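Local coordinates for protein pseudoalteromonas arctica PAMC 21717 (Pseudoalteromonas arctica, PDB 5YL7) that hydrolyses proteins as a cold-active, calcium-binding serine protease of the subtilase family, probably through a Ser-His-Asp catalytic triad, at residues Thr25-Asp28 with Thr29-Ser33; Asp49-Ala52 with Asn53-Pro56; Ile143-Gly146 with Ile147-Ala150; Asn184-Asn187 with Thr188-Asn192; Pro299-Thr302 with Pro303-Glu307. All blocks are in the same frame, centred on the assembly; numbering follows the deposited sequence.

Contact 1 (Thr25-Asp28 with Thr29-Ser33); sequences TAWD and TATGS
Thr29 folds back on Ala26 where the chain leaves helix 23-27. Its backbone N donates to Ala26 O over 2.9 Å, coming from above the carbonyl plane, 44° out of it. The same oxygen is also reached by Ala30 N, likewise at 2.9 Å but within that plane. By accepting from the N-H groups three and four residues on, Ala26 O makes a turn at the C-terminal end of the helix. Thr29 CB is also near, 3.6 Å from Ala26 O. A threonine suits the spot, since its branched carbon leans on the backbone while the residue as a whole is exposed.

Trp27 takes part through one edge of its indole. With its CG beside the backbone N (chi1 -71°), the ring brings CD1 to Ala30 O at 3.5 Å, the oxygen lying in the ring plane. Trp27 CA approaches Ala30 O as well, in a C-H...O contact of 3.4 Å that is nearly straight (164°). Thr31 adds its methyl obliquely, CG2 standing 4.1 Å from Trp27 CD1, and the two side chains cross at about a right angle. The indole is held by a hydrogen bond from NE1 to Val121 O and by an edge-to-face contact with Tyr123. Asp28, on the outside, uses OD1 to bind the amino-terminal nitrogen of Ser1.

The small Ala30 fits between Leu293 of helix 280-297 and Val335 of helix 331-338, while Gln296 OE1 receives Thr31 N and Gly32 N, just before the chain enters strand 36-41 of the parallel sheet.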
loop_
_atom_site.group_PDB
_atom_site.type_symbol
_atom_site.label_atom_id
_atom_site.label_comp_id
_atom_site.label_asym_id
_atom_site.label_seq_id
_atom_site.Cartn_x
_atom_site.Cartn_y
_atom_site.Cartn_z
ATOM N N THR A 25 -12.346 2.717 -16.885
ATOM C CA THR A 25 -11.832 3.274 -18.069
ATOM C C THR A 25 -10.335 3.124 -18.215
ATOM O O THR A 25 -9.736 2.883 -19.267
ATOM C CB THR A 25 -12.233 4.806 -18.219
ATOM O OG1 THR A 25 -13.650 4.753 -18.374
ATOM C CG2 THR A 25 -11.504 5.434 -19.431
ATOM N N ALA A 26 -9.595 3.251 -17.046
ATOM C CA ALA A 26 -8.171 3.017 -17.100
ATOM C C ALA A 26 -7.802 1.623 -17.583
ATOM O O ALA A 26 -6.847 1.475 -18.358
ATOM C CB ALA A 26 -7.577 3.284 -15.704
ATOM N N TRP A 27 -8.538 0.654 -17.076
ATOM C CA TRP A 27 -8.285 -0.775 -17.417
ATOM C C TRP A 27 -8.493 -1.057 -18.905
ATOM O O TRP A 27 -7.942 -2.086 -19.366
ATOM C CB TRP A 27 -9.141 -1.630 -16.567
ATOM C CG TRP A 27 -8.734 -1.695 -15.072
ATOM C CD1 TRP A 27 -7.470 -1.613 -14.553
ATOM C CD2 TRP A 27 -9.601 -1.937 -14.002
ATOM N NE1 TRP A 27 -7.538 -1.795 -13.230
ATOM C CE2 TRP A 27 -8.813 -2.011 -12.817
ATOM C CE3 TRP A 27 -10.999 -2.101 -13.857
ATOM C CZ2 TRP A 27 -9.355 -2.285 -11.596
ATOM C CZ3 TRP A 27 -11.541 -2.310 -12.676
ATOM C CH2 TRP A 27 -10.694 -2.369 -11.481
ATOM N N ASP A 28 -9.194 -0.217 -19.670
ATOM C CA ASP A 28 -9.234 -0.381 -21.141
ATOM C C ASP A 28 -7.881 -0.281 -21.732
ATOM O O ASP A 28 -7.679 -0.732 -22.901
ATOM C CB ASP A 28 -10.220 0.664 -21.693
ATOM C CG ASP A 28 -11.620 0.349 -21.361
ATOM O OD1 ASP A 28 -11.978 -0.810 -21.104
ATOM O OD2 ASP A 28 -12.426 1.362 -21.241
ATOM N N THR A 29 -6.895 0.424 -21.109
ATOM C CA THR A 29 -5.587 0.739 -21.666
ATOM C C THR A 29 -4.449 0.080 -20.884
ATOM O O THR A 29 -3.376 -0.232 -21.386
ATOM C CB THR A 29 -5.382 2.381 -21.563
ATOM O OG1 THR A 29 -6.392 2.961 -22.446
ATOM C CG2 THR A 29 -4.121 2.779 -22.065
ATOM N N ALA A 30 -4.566 0.016 -19.506
ATOM C CA ALA A 30 -3.430 -0.471 -18.691
ATOM C C ALA A 30 -4.006 -1.222 -17.518
ATOM O O ALA A 30 -4.959 -0.796 -16.866
ATOM C CB ALA A 30 -2.595 0.706 -18.192
ATOM N N THR A 31 -3.284 -2.259 -17.144
ATOM C CA THR A 31 -3.622 -3.149 -16.001
ATOM C C THR A 31 -2.400 -3.478 -15.112
ATOM O O THR A 31 -2.543 -4.243 -14.141
ATOM C CB THR A 31 -4.257 -4.439 -16.488
ATOM O OG1 THR A 31 -3.327 -5.080 -17.395
ATOM C CG2 THR A 31 -5.584 -4.135 -17.180
ATOM N N GLY A 32 -1.258 -2.960 -15.448
ATOM C CA GLY A 32 -0.021 -3.281 -14.730
ATOM C C GLY A 32 0.794 -4.366 -15.235
ATOM O O GLY A 32 1.783 -4.752 -14.631
ATOM N N SER A 33 0.442 -4.897 -16.435
ATOM C CA SER A 33 1.257 -6.038 -17.008
ATOM C C SER A 33 2.722 -5.686 -17.107
ATOM O O SER A 33 3.081 -4.626 -17.590
ATOM C CB SER A 33 0.818 -6.270 -18.432
ATOM O OG SER A 33 -0.515 -6.618 -18.505
#

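Contact 2 (Asp49-Ala52 with Asn53-Pro56). With CA (calcium ion), chain C.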
loop_
_atom_site.group_PDB
_atom_site.type_symbol
_atom_site.label_atom_id
_atom_site.label_comp_id
_atom_site.label_asym_id
_atom_site.label_seq_id
_atom_site.Cartn_x
_atom_site.Cartn_y
_atom_site.Cartn_z
ATOM N N ASP A 49 -7.246 -15.640 -3.725
ATOM C CA ASP A 49 -7.513 -14.537 -4.652
ATOM C C ASP A 49 -6.361 -13.544 -4.814
ATOM O O ASP A 49 -6.517 -12.452 -5.276
ATOM C CB ASP A 49 -8.799 -13.777 -4.303
ATOM C CG ASP A 49 -9.531 -13.198 -5.456
ATOM O OD1 ASP A 49 -9.475 -13.789 -6.570
ATOM O OD2 ASP A 49 -10.194 -12.117 -5.291
ATOM N N LEU A 50 -5.175 -13.998 -4.347
ATOM C CA LEU A 50 -3.951 -13.137 -4.381
ATOM C C LEU A 50 -2.732 -13.900 -4.881
ATOM O O LEU A 50 -1.874 -13.313 -5.552
ATOM C CB LEU A 50 -3.708 -12.624 -2.929
ATOM C CG LEU A 50 -2.514 -11.690 -2.762
ATOM C CD1 LEU A 50 -2.653 -10.442 -3.649
ATOM C CD2 LEU A 50 -2.352 -11.373 -1.304
ATOM N N ASN A 51 -2.548 -15.154 -4.434
ATOM C CA ASN A 51 -1.227 -15.790 -4.531
ATOM C C ASN A 51 -0.691 -15.898 -5.936
ATOM O O ASN A 51 0.523 -15.831 -6.085
ATOM C CB ASN A 51 -1.251 -17.164 -3.834
ATOM C CG ASN A 51 0.061 -17.615 -3.521
ATOM O OD1 ASN A 51 0.494 -18.729 -4.068
ATOM N ND2 ASN A 51 0.780 -16.932 -2.747
ATOM N N ALA A 52 -1.505 -16.039 -6.930
ATOM C CA ALA A 52 -0.946 -16.102 -8.273
ATOM C C ALA A 52 -0.164 -14.882 -8.703
ATOM O O ALA A 52 0.616 -14.880 -9.637
ATOM C CB ALA A 52 -1.989 -16.368 -9.316
ATOM N N ASN A 53 -0.475 -13.698 -8.025
ATOM C CA ASN A 53 0.218 -12.462 -8.313
ATOM C C ASN A 53 1.299 -12.167 -7.343
ATOM O O ASN A 53 1.870 -11.027 -7.379
ATOM C CB ASN A 53 -0.786 -11.301 -8.391
ATOM C CG ASN A 53 -1.606 -11.302 -9.633
ATOM O OD1 ASN A 53 -1.297 -12.089 -10.567
ATOM N ND2 ASN A 53 -2.654 -10.491 -9.685
ATOM N N ILE A 54 1.711 -13.066 -6.486
ATOM C CA ILE A 54 2.811 -12.898 -5.516
ATOM C C ILE A 54 4.103 -13.482 -6.080
ATOM O O ILE A 54 4.063 -14.646 -6.573
ATOM C CB ILE A 54 2.424 -13.532 -4.188
ATOM C CG1 ILE A 54 1.272 -12.840 -3.532
ATOM C CG2 ILE A 54 3.625 -13.685 -3.241
ATOM C CD1 ILE A 54 1.567 -11.496 -2.971
ATOM N N LEU A 55 5.167 -12.769 -6.014
ATOM C CA LEU A 55 6.523 -13.193 -6.329
ATOM C C LEU A 55 7.263 -13.487 -5.052
ATOM O O LEU A 55 6.879 -13.090 -3.957
ATOM C CB LEU A 55 7.255 -12.106 -7.095
ATOM C CG LEU A 55 6.781 -11.890 -8.507
ATOM C CD1 LEU A 55 7.375 -10.585 -9.027
ATOM C CD2 LEU A 55 7.264 -13.089 -9.352
ATOM N N PRO A 56 8.398 -14.204 -5.095
ATOM C CA PRO A 56 9.223 -14.339 -3.957
ATOM C C PRO A 56 9.635 -12.976 -3.403
ATOM O O PRO A 56 9.857 -12.023 -4.141
ATOM C CB PRO A 56 10.511 -15.029 -4.516
ATOM C CG PRO A 56 9.997 -15.807 -5.670
ATOM C CD PRO A 56 8.934 -14.903 -6.262
HETATM CA CA CA C . -10.719 -12.059 -7.756
HETATM O O HOH W 1 2.973 -17.288 -5.727
HETATM O O HOH W 2 3.536 -14.644 -9.294
#
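Leu50 O and Asn53 N close the first bond of a short 3-10 turn about 51-52 in the subtilase fold, in the loop that joins strand 36-41 to strand 58-59. Just ahead of it, Asp49 grips a calcium ion with both carboxylate oxygens, OD1 at 2.4 Å and OD2 at 2.5 Å; Asp5, Val111, Asn114, Glu116 and Val118 complete the site. Leu50 O then accepts from Asn53 N over 2.9 Å, and Asn53 in turn sends ND2 to Ala109 O. The leucine side chain, its CG anti to the backbone N (chi1 -178°), slants across Ile54 with CG 4.0 Å from Ile54 CG1, an apolar pair suited to the inner side of the turn. At Asn51 the next i to i+3 bond follows, Ile54 N meeting Asn51 O at 3.0 Å from well above the carbonyl plane (63° out of it). The Asn51 side chain crosses that of Ile54 at about a right angle, ND2 being 4.0 Å from Ile54 CB. Ala52 is exposed, and its carbonyl is used by a water molecule that donates both to Ala52 O at 2.9 Å and to Ile54 O at 2.8 Å.

Contact 3 (Ile143-Gly146 with Ile147-Ala150)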
loop_
_atom_site.group_PDB
_atom_site.type_symbol
_atom_site.label_atom_id
_atom_site.label_comp_id
_atom_site.label_asym_id
_atom_site.label_seq_id
_atom_site.Cartn_x
_atom_site.Cartn_y
_atom_site.Cartn_z
ATOM N N ILE A 143 12.975 -1.535 7.961
ATOM C CA ILE A 143 12.172 -0.889 6.913
ATOM C C ILE A 143 13.073 -0.324 5.841
ATOM O O ILE A 143 12.826 -0.479 4.632
ATOM C CB ILE A 143 11.208 0.124 7.492
ATOM C CG1 ILE A 143 10.242 -0.584 8.458
ATOM C CG2 ILE A 143 10.528 0.882 6.407
ATOM C CD1 ILE A 143 9.518 0.345 9.395
ATOM N N ALA A 144 14.127 0.361 6.257
ATOM C CA ALA A 144 15.061 0.985 5.293
ATOM C C ALA A 144 15.763 -0.027 4.464
ATOM O O ALA A 144 15.876 0.119 3.232
ATOM C CB ALA A 144 16.051 1.866 6.055
ATOM N N ASP A 145 16.223 -1.138 5.043
ATOM C CA ASP A 145 16.807 -2.209 4.255
ATOM C C ASP A 145 15.799 -2.832 3.262
ATOM O O ASP A 145 16.114 -3.229 2.159
ATOM C CB ASP A 145 17.456 -3.227 5.156
ATOM C CG ASP A 145 18.752 -2.774 5.748
ATOM O OD1 ASP A 145 19.364 -1.805 5.204
ATOM O OD2 ASP A 145 19.222 -3.454 6.685
ATOM N N GLY A 146 14.524 -2.879 3.727
ATOM C CA GLY A 146 13.486 -3.300 2.829
ATOM C C GLY A 146 13.312 -2.445 1.568
ATOM O O GLY A 146 13.133 -2.944 0.479
ATOM N N ILE A 147 13.381 -1.120 1.827
ATOM C CA ILE A 147 13.289 -0.156 0.696
ATOM C C ILE A 147 14.451 -0.379 -0.266
ATOM O O ILE A 147 14.246 -0.511 -1.478
ATOM C CB ILE A 147 13.348 1.280 1.220
ATOM C CG1 ILE A 147 12.086 1.610 2.103
ATOM C CG2 ILE A 147 13.556 2.270 0.124
ATOM C CD1 ILE A 147 12.200 2.891 2.905
ATOM N N ILE A 148 15.640 -0.482 0.301
ATOM C CA ILE A 148 16.842 -0.703 -0.566
ATOM C C ILE A 148 16.702 -1.984 -1.391
ATOM O O ILE A 148 16.819 -1.965 -2.627
ATOM C CB ILE A 148 18.102 -0.741 0.322
ATOM C CG1 ILE A 148 18.347 0.621 0.953
ATOM C CG2 ILE A 148 19.327 -1.202 -0.528
ATOM C CD1 ILE A 148 19.277 0.551 2.123
ATOM N N TRP A 149 16.420 -3.081 -0.670
ATOM C CA TRP A 149 16.356 -4.384 -1.371
ATOM C C TRP A 149 15.246 -4.418 -2.416
ATOM O O TRP A 149 15.362 -4.998 -3.484
ATOM C CB TRP A 149 16.217 -5.503 -0.308
ATOM C CG TRP A 149 16.226 -6.891 -0.883
ATOM C CD1 TRP A 149 17.357 -7.654 -1.194
ATOM C CD2 TRP A 149 15.104 -7.688 -1.265
ATOM N NE1 TRP A 149 16.935 -8.849 -1.685
ATOM C CE2 TRP A 149 15.586 -8.909 -1.794
ATOM C CE3 TRP A 149 13.730 -7.487 -1.248
ATOM C CZ2 TRP A 149 14.748 -9.913 -2.213
ATOM C CZ3 TRP A 149 12.929 -8.499 -1.730
ATOM C CH2 TRP A 149 13.443 -9.687 -2.215
ATOM N N ALA A 150 14.078 -3.861 -2.047
ATOM C CA ALA A 150 12.920 -3.875 -2.911
ATOM C C ALA A 150 13.233 -3.232 -4.237
ATOM O O ALA A 150 12.720 -3.638 -5.288
ATOM C CB ALA A 150 11.791 -3.115 -2.312
#
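Ile147 rests on the turn of helix before it, with CG1 3.4 Å from Ile143 O and CB at the same 3.4 Å from Ala144 O. Its CD1 faces Ile143 CG2 more loosely, at 4.4 Å. Ile148 repeats the pattern one step on, laying CG1 3.4 Å from Ala144 O. Both isoleucines have CG1 beside the backbone N (chi1 -65° and -66°), which is what swings these branches back over the preceding carbonyls. Ile148 also runs alongside Asp145, the two pointing the same way, so that CD1 touches Asp145 OD1 at 3.9 Å. At the end of the segment Ala150 CB comes to 3.1 Å from Gly146 O; Gly146 itself, without a side chain, suits a buried helix position.

Regular i to i+4 bonds set this spacing: Ile147, Ile148, Trp149 and Ala150 donate in turn to Ile143, Ala144, Asp145 and Gly146, the bond from Trp149 N to Asp145 O measuring 2.8 Å. Further out, Arg73 holds Asp145 OD2 in a salt bridge and probably offsets its charge. Trp149 carries its ring away from the earlier turn, where NE1 bonds to Pro159 O and the indole packs on Met60 and Ile158.

The buried side of the helix meets the sheet. Ile147 lies on Ile168, Met170 and Leu40; Ala150 packs on Ala38 and Ile168, its small side chain letting the helix come near. Ala144 and Ile148 pack against Ala185 of helix 180-191. Helix 140-150 thus forms part of the crossover from strand 126-131 to strand 167-170, passing over strand 36-41 between them, a beta-alpha-beta unit of the layered subtilisin-like fold.

Contact 4 (Asn184-Asn187 with Thr188-Asn192)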
loop_
_atom_site.group_PDB
_atom_site.type_symbol
_atom_site.label_atom_id
_atom_site.label_comp_id
_atom_site.label_asym_id
_atom_site.label_seq_id
_atom_site.Cartn_x
_atom_site.Cartn_y
_atom_site.Cartn_z
ATOM N N ASN A 184 18.047 8.059 3.218
ATOM C CA ASN A 184 19.115 7.401 2.428
ATOM C C ASN A 184 18.586 6.253 1.592
ATOM O O ASN A 184 18.903 6.052 0.423
ATOM C CB ASN A 184 20.270 6.911 3.335
ATOM C CG ASN A 184 21.162 7.985 3.873
ATOM O OD1 ASN A 184 21.210 9.083 3.367
ATOM N ND2 ASN A 184 21.837 7.641 4.938
ATOM N N ALA A 185 17.739 5.444 2.255
ATOM C CA ALA A 185 17.124 4.292 1.554
ATOM C C ALA A 185 16.218 4.718 0.382
ATOM O O ALA A 185 16.261 4.160 -0.711
ATOM C CB ALA A 185 16.414 3.428 2.564
ATOM N N ILE A 186 15.361 5.730 0.658
ATOM C CA ILE A 186 14.521 6.305 -0.350
ATOM C C ILE A 186 15.335 6.836 -1.532
ATOM O O ILE A 186 14.968 6.638 -2.681
ATOM C CB ILE A 186 13.612 7.355 0.247
ATOM C CG1 ILE A 186 12.616 6.655 1.190
ATOM C CG2 ILE A 186 12.904 8.223 -0.786
ATOM C CD1 ILE A 186 11.855 7.656 2.035
ATOM N N ASN A 187 16.440 7.560 -1.212
ATOM C CA ASN A 187 17.271 8.083 -2.291
ATOM C C ASN A 187 17.834 6.943 -3.157
ATOM O O ASN A 187 17.863 7.109 -4.351
ATOM C CB ASN A 187 18.386 8.915 -1.694
ATOM C CG ASN A 187 17.975 10.215 -1.022
ATOM O OD1 ASN A 187 16.856 10.681 -1.204
ATOM N ND2 ASN A 187 18.905 10.790 -0.236
ATOM N N THR A 188 18.266 5.900 -2.530
ATOM C CA THR A 188 18.742 4.712 -3.213
ATOM C C THR A 188 17.629 4.121 -4.112
ATOM O O THR A 188 17.815 3.859 -5.322
ATOM C CB THR A 188 19.245 3.639 -2.285
ATOM O OG1 THR A 188 20.484 4.136 -1.705
ATOM C CG2 THR A 188 19.506 2.321 -2.922
ATOM N N ALA A 189 16.428 3.931 -3.536
ATOM C CA ALA A 189 15.333 3.353 -4.362
ATOM C C ALA A 189 15.025 4.223 -5.574
ATOM O O ALA A 189 14.895 3.741 -6.724
ATOM C CB ALA A 189 14.095 3.208 -3.491
ATOM N N ARG A 190 14.915 5.546 -5.345
ATOM C CA ARG A 190 14.647 6.482 -6.470
ATOM C C ARG A 190 15.721 6.447 -7.538
ATOM O O ARG A 190 15.445 6.419 -8.719
ATOM C CB ARG A 190 14.545 7.912 -5.939
ATOM C CG ARG A 190 13.330 8.151 -5.048
ATOM C CD ARG A 190 13.454 9.468 -4.342
ATOM N NE ARG A 190 13.796 10.595 -5.192
ATOM C CZ ARG A 190 12.994 11.138 -6.072
ATOM N NH1 ARG A 190 11.729 10.835 -6.114
ATOM N NH2 ARG A 190 13.416 11.985 -6.993
ATOM N N SER A 191 16.979 6.277 -7.094
ATOM C CA SER A 191 18.160 6.261 -8.068
ATOM C C SER A 191 18.109 4.984 -8.870
ATOM O O SER A 191 18.616 4.924 -10.006
ATOM C CB SER A 191 19.418 6.309 -7.259
ATOM O OG SER A 191 19.757 5.088 -6.618
ATOM N N ASN A 192 17.503 3.923 -8.317
ATOM C CA ASN A 192 17.310 2.658 -9.035
ATOM C C ASN A 192 16.070 2.671 -9.877
ATOM O O ASN A 192 15.741 1.649 -10.512
ATOM C CB ASN A 192 17.299 1.522 -8.026
ATOM C CG ASN A 192 18.626 1.223 -7.438
ATOM O OD1 ASN A 192 19.676 1.533 -8.130
ATOM N ND2 ASN A 192 18.702 0.625 -6.288
HETATM O O HOH W 3 21.608 6.169 -0.615
HETATM O O HOH W 4 16.025 12.182 -3.290
#
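Arg190 climbs back along its helix toward Ile186. CB sits 3.5 Å from Ile186 O, the carbonyl that also receives the nearly straight bond from Arg190 N (2.9 Å, 173°). CG comes nearer still, 3.3 Å from Ile186 O. CD passes obliquely by the CG2 branch of Ile186, 3.8 Å away, so the aliphatic part of the arginine packs on it. A bend at chi3 (49°) turns the polar end off this line. NE gives a weak bond of 3.3 Å to a water molecule, which donates in turn to Asn187 OD1 at 2.7 Å; that oxygen is also bonded by Gln183 NE2. At the tip NH1 reaches Gly217 O and NH2 makes a salt bridge with Asp304, so the guanidinium is fixed at both ends.

The outer side of the helix is polar. Thr188 OG1 shares a water, 2.6 Å away, with the carbonyl of Asn184, and Ser191 OG donates to Thr188 O over 2.6 Å near the helix end.

Ile186 turns to Cys215 and Val218. Inward, alanines keep the helix slim: Ala189 packs on Ser151 and on Ile147 of helix 140-150, and helix 180-191 lies beside that helix on the connection from strand 167-170 to strand 195-199.

Contact 5 (Pro299-Thr302 with Pro303-Glu307). With CA (calcium ion), chain F.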
loop_
_atom_site.group_PDB
_atom_site.type_symbol
_atom_site.label_atom_id
_atom_site.label_comp_id
_atom_site.label_asym_id
_atom_site.label_seq_id
_atom_site.Cartn_x
_atom_site.Cartn_y
_atom_site.Cartn_z
ATOM N N PRO A 299 7.017 2.743 -19.941
ATOM C CA PRO A 299 7.971 1.904 -19.270
ATOM C C PRO A 299 9.255 2.555 -18.896
ATOM O O PRO A 299 9.999 2.014 -18.071
ATOM C CB PRO A 299 8.147 0.709 -20.243
ATOM C CG PRO A 299 7.097 0.781 -21.183
ATOM C CD PRO A 299 6.516 2.168 -21.210
ATOM N N ASP A 300 9.596 3.688 -19.478
ATOM C CA ASP A 300 10.802 4.412 -19.088
ATOM C C ASP A 300 10.523 5.568 -18.134
ATOM O O ASP A 300 11.397 6.334 -17.811
ATOM C CB ASP A 300 11.508 4.950 -20.362
ATOM C CG ASP A 300 10.739 6.115 -21.027
ATOM O OD1 ASP A 300 9.522 6.517 -20.760
ATOM O OD2 ASP A 300 11.336 6.718 -21.996
ATOM N N ALA A 301 9.299 5.564 -17.578
ATOM C CA ALA A 301 8.995 6.684 -16.636
ATOM C C ALA A 301 9.869 6.709 -15.387
ATOM O O ALA A 301 10.092 5.622 -14.804
ATOM C CB ALA A 301 7.544 6.611 -16.176
ATOM N N THR A 302 10.392 7.877 -15.033
ATOM C CA THR A 302 11.199 8.019 -13.830
ATOM C C THR A 302 10.322 8.200 -12.593
ATOM O O THR A 302 9.145 8.543 -12.718
ATOM C CB THR A 302 12.134 9.215 -13.957
ATOM O OG1 THR A 302 11.334 10.380 -13.967
ATOM C CG2 THR A 302 13.060 9.164 -15.219
ATOM N N PRO A 303 10.888 8.075 -11.408
ATOM C CA PRO A 303 10.072 8.346 -10.219
ATOM C C PRO A 303 9.491 9.716 -10.216
ATOM O O PRO A 303 8.327 9.908 -9.810
ATOM C CB PRO A 303 11.070 8.099 -9.058
ATOM C CG PRO A 303 11.966 7.026 -9.609
ATOM C CD PRO A 303 12.180 7.371 -11.065
ATOM N N ASP A 304 10.248 10.752 -10.625
ATOM C CA ASP A 304 9.681 12.076 -10.645
ATOM C C ASP A 304 8.632 12.227 -11.696
ATOM O O ASP A 304 7.609 12.900 -11.452
ATOM C CB ASP A 304 10.824 13.116 -10.924
ATOM C CG ASP A 304 11.669 13.301 -9.746
ATOM O OD1 ASP A 304 11.355 12.976 -8.584
ATOM O OD2 ASP A 304 12.756 13.920 -9.905
ATOM N N GLU A 305 8.744 11.555 -12.832
ATOM C CA GLU A 305 7.724 11.657 -13.848
ATOM C C GLU A 305 6.445 10.972 -13.375
ATOM O O GLU A 305 5.313 11.459 -13.605
ATOM C CB GLU A 305 8.125 11.014 -15.162
ATOM C CG GLU A 305 9.128 11.844 -15.941
ATOM C CD GLU A 305 9.738 11.086 -17.059
ATOM O OE1 GLU A 305 9.873 9.881 -17.165
ATOM O OE2 GLU A 305 10.215 11.875 -17.940
ATOM N N ILE A 306 6.532 9.822 -12.681
ATOM C CA ILE A 306 5.343 9.146 -12.160
ATOM C C ILE A 306 4.641 9.983 -11.130
ATOM O O ILE A 306 3.410 10.156 -11.186
ATOM C CB ILE A 306 5.651 7.730 -11.674
ATOM C CG1 ILE A 306 6.252 6.873 -12.761
ATOM C CG2 ILE A 306 4.427 7.144 -10.996
ATOM C CD1 ILE A 306 6.733 5.499 -12.285
ATOM N N GLU A 307 5.395 10.563 -10.203
ATOM C CA GLU A 307 4.781 11.467 -9.220
ATOM C C GLU A 307 4.065 12.621 -9.935
ATOM O O GLU A 307 2.974 13.030 -9.567
ATOM C CB GLU A 307 5.821 11.959 -8.234
ATOM C CG GLU A 307 5.258 12.934 -7.193
ATOM C CD GLU A 307 6.125 13.173 -6.039
ATOM O OE1 GLU A 307 7.309 12.766 -5.997
ATOM O OE2 GLU A 307 5.649 13.836 -5.070
HETATM CA CA CA F . 6.117 14.375 -2.693
HETATM O O HOH W 5 11.382 8.816 -19.056
HETATM O O HOH W 6 8.358 14.090 -3.827
HETATM O O HOH W 7 4.903 16.753 -1.650
HETATM O O HOH W 8 6.676 16.630 -3.215
HETATM O O HOH W 9 5.459 15.238 -0.495
HETATM O O HOH W 10 7.979 14.174 -0.983
#
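Thr302 and Glu305 exchange hydrogen bonds in a capping box at the start of helix 303-312. Glu305 N donates to Thr302 OG1 at 3.1 Å, and Thr302 N donates to Glu305 OE1 at 3.0 Å, meeting the carboxylate on its anti side and 29° out of its plane. Thr302 OG1 can serve because chi1 (67°) sets it between the backbone N and the carbonyl carbon. The first helical bond, Ile306 N to Thr302 O, is 2.9 Å long. Pro303 suits the first turn, having no N-H to satisfy.

Among apolar contacts, Ala301 CB meets Ile306 CG1 at 3.7 Å, a hydrophobic staple across the cap, with Ile306 leaning further on Ala291 and Ile294.

Water extends the box: one molecule donates to Asp300 O and, at 2.6 Å, to Glu305 OE1. With an alanine in place of Glu305, Thr302 N would probably lose its side-chain acceptor and the water one of its two, leaving the loop before the helix less firmly held.

In metal binding, Glu307 OE2 holds a calcium ion at 2.5 Å, with Val218 O, Asp241 and five waters among the other ligands. Acidic side chains at this helix start probably interact favourably with its positive end, while the calcium is likely to offset the charge of Glu307.

Overall arrangement
Contact 3 is the most buried, an apolar helix turn against the central sheet; the other four are partly buried and draw more on polar groups. Contacts 3 and 4 lie on adjacent helices with centres about 9 Å apart, and Ile147 CG2 touches Ala185 O at 3.4 Å between them. Contact 4 joins contact 5 differently, by a charged link between their side chains. Contact 1 closes the end of helix 23-27 and contact 2 is a turn in a loop; backbone bonds hold both, and their centres are about 19 Å apart, without touch. Calcium enters contacts 2 and 5 through carboxylates at two separate sites, whereas contacts 1, 3 and 4 contribute no metal ligand.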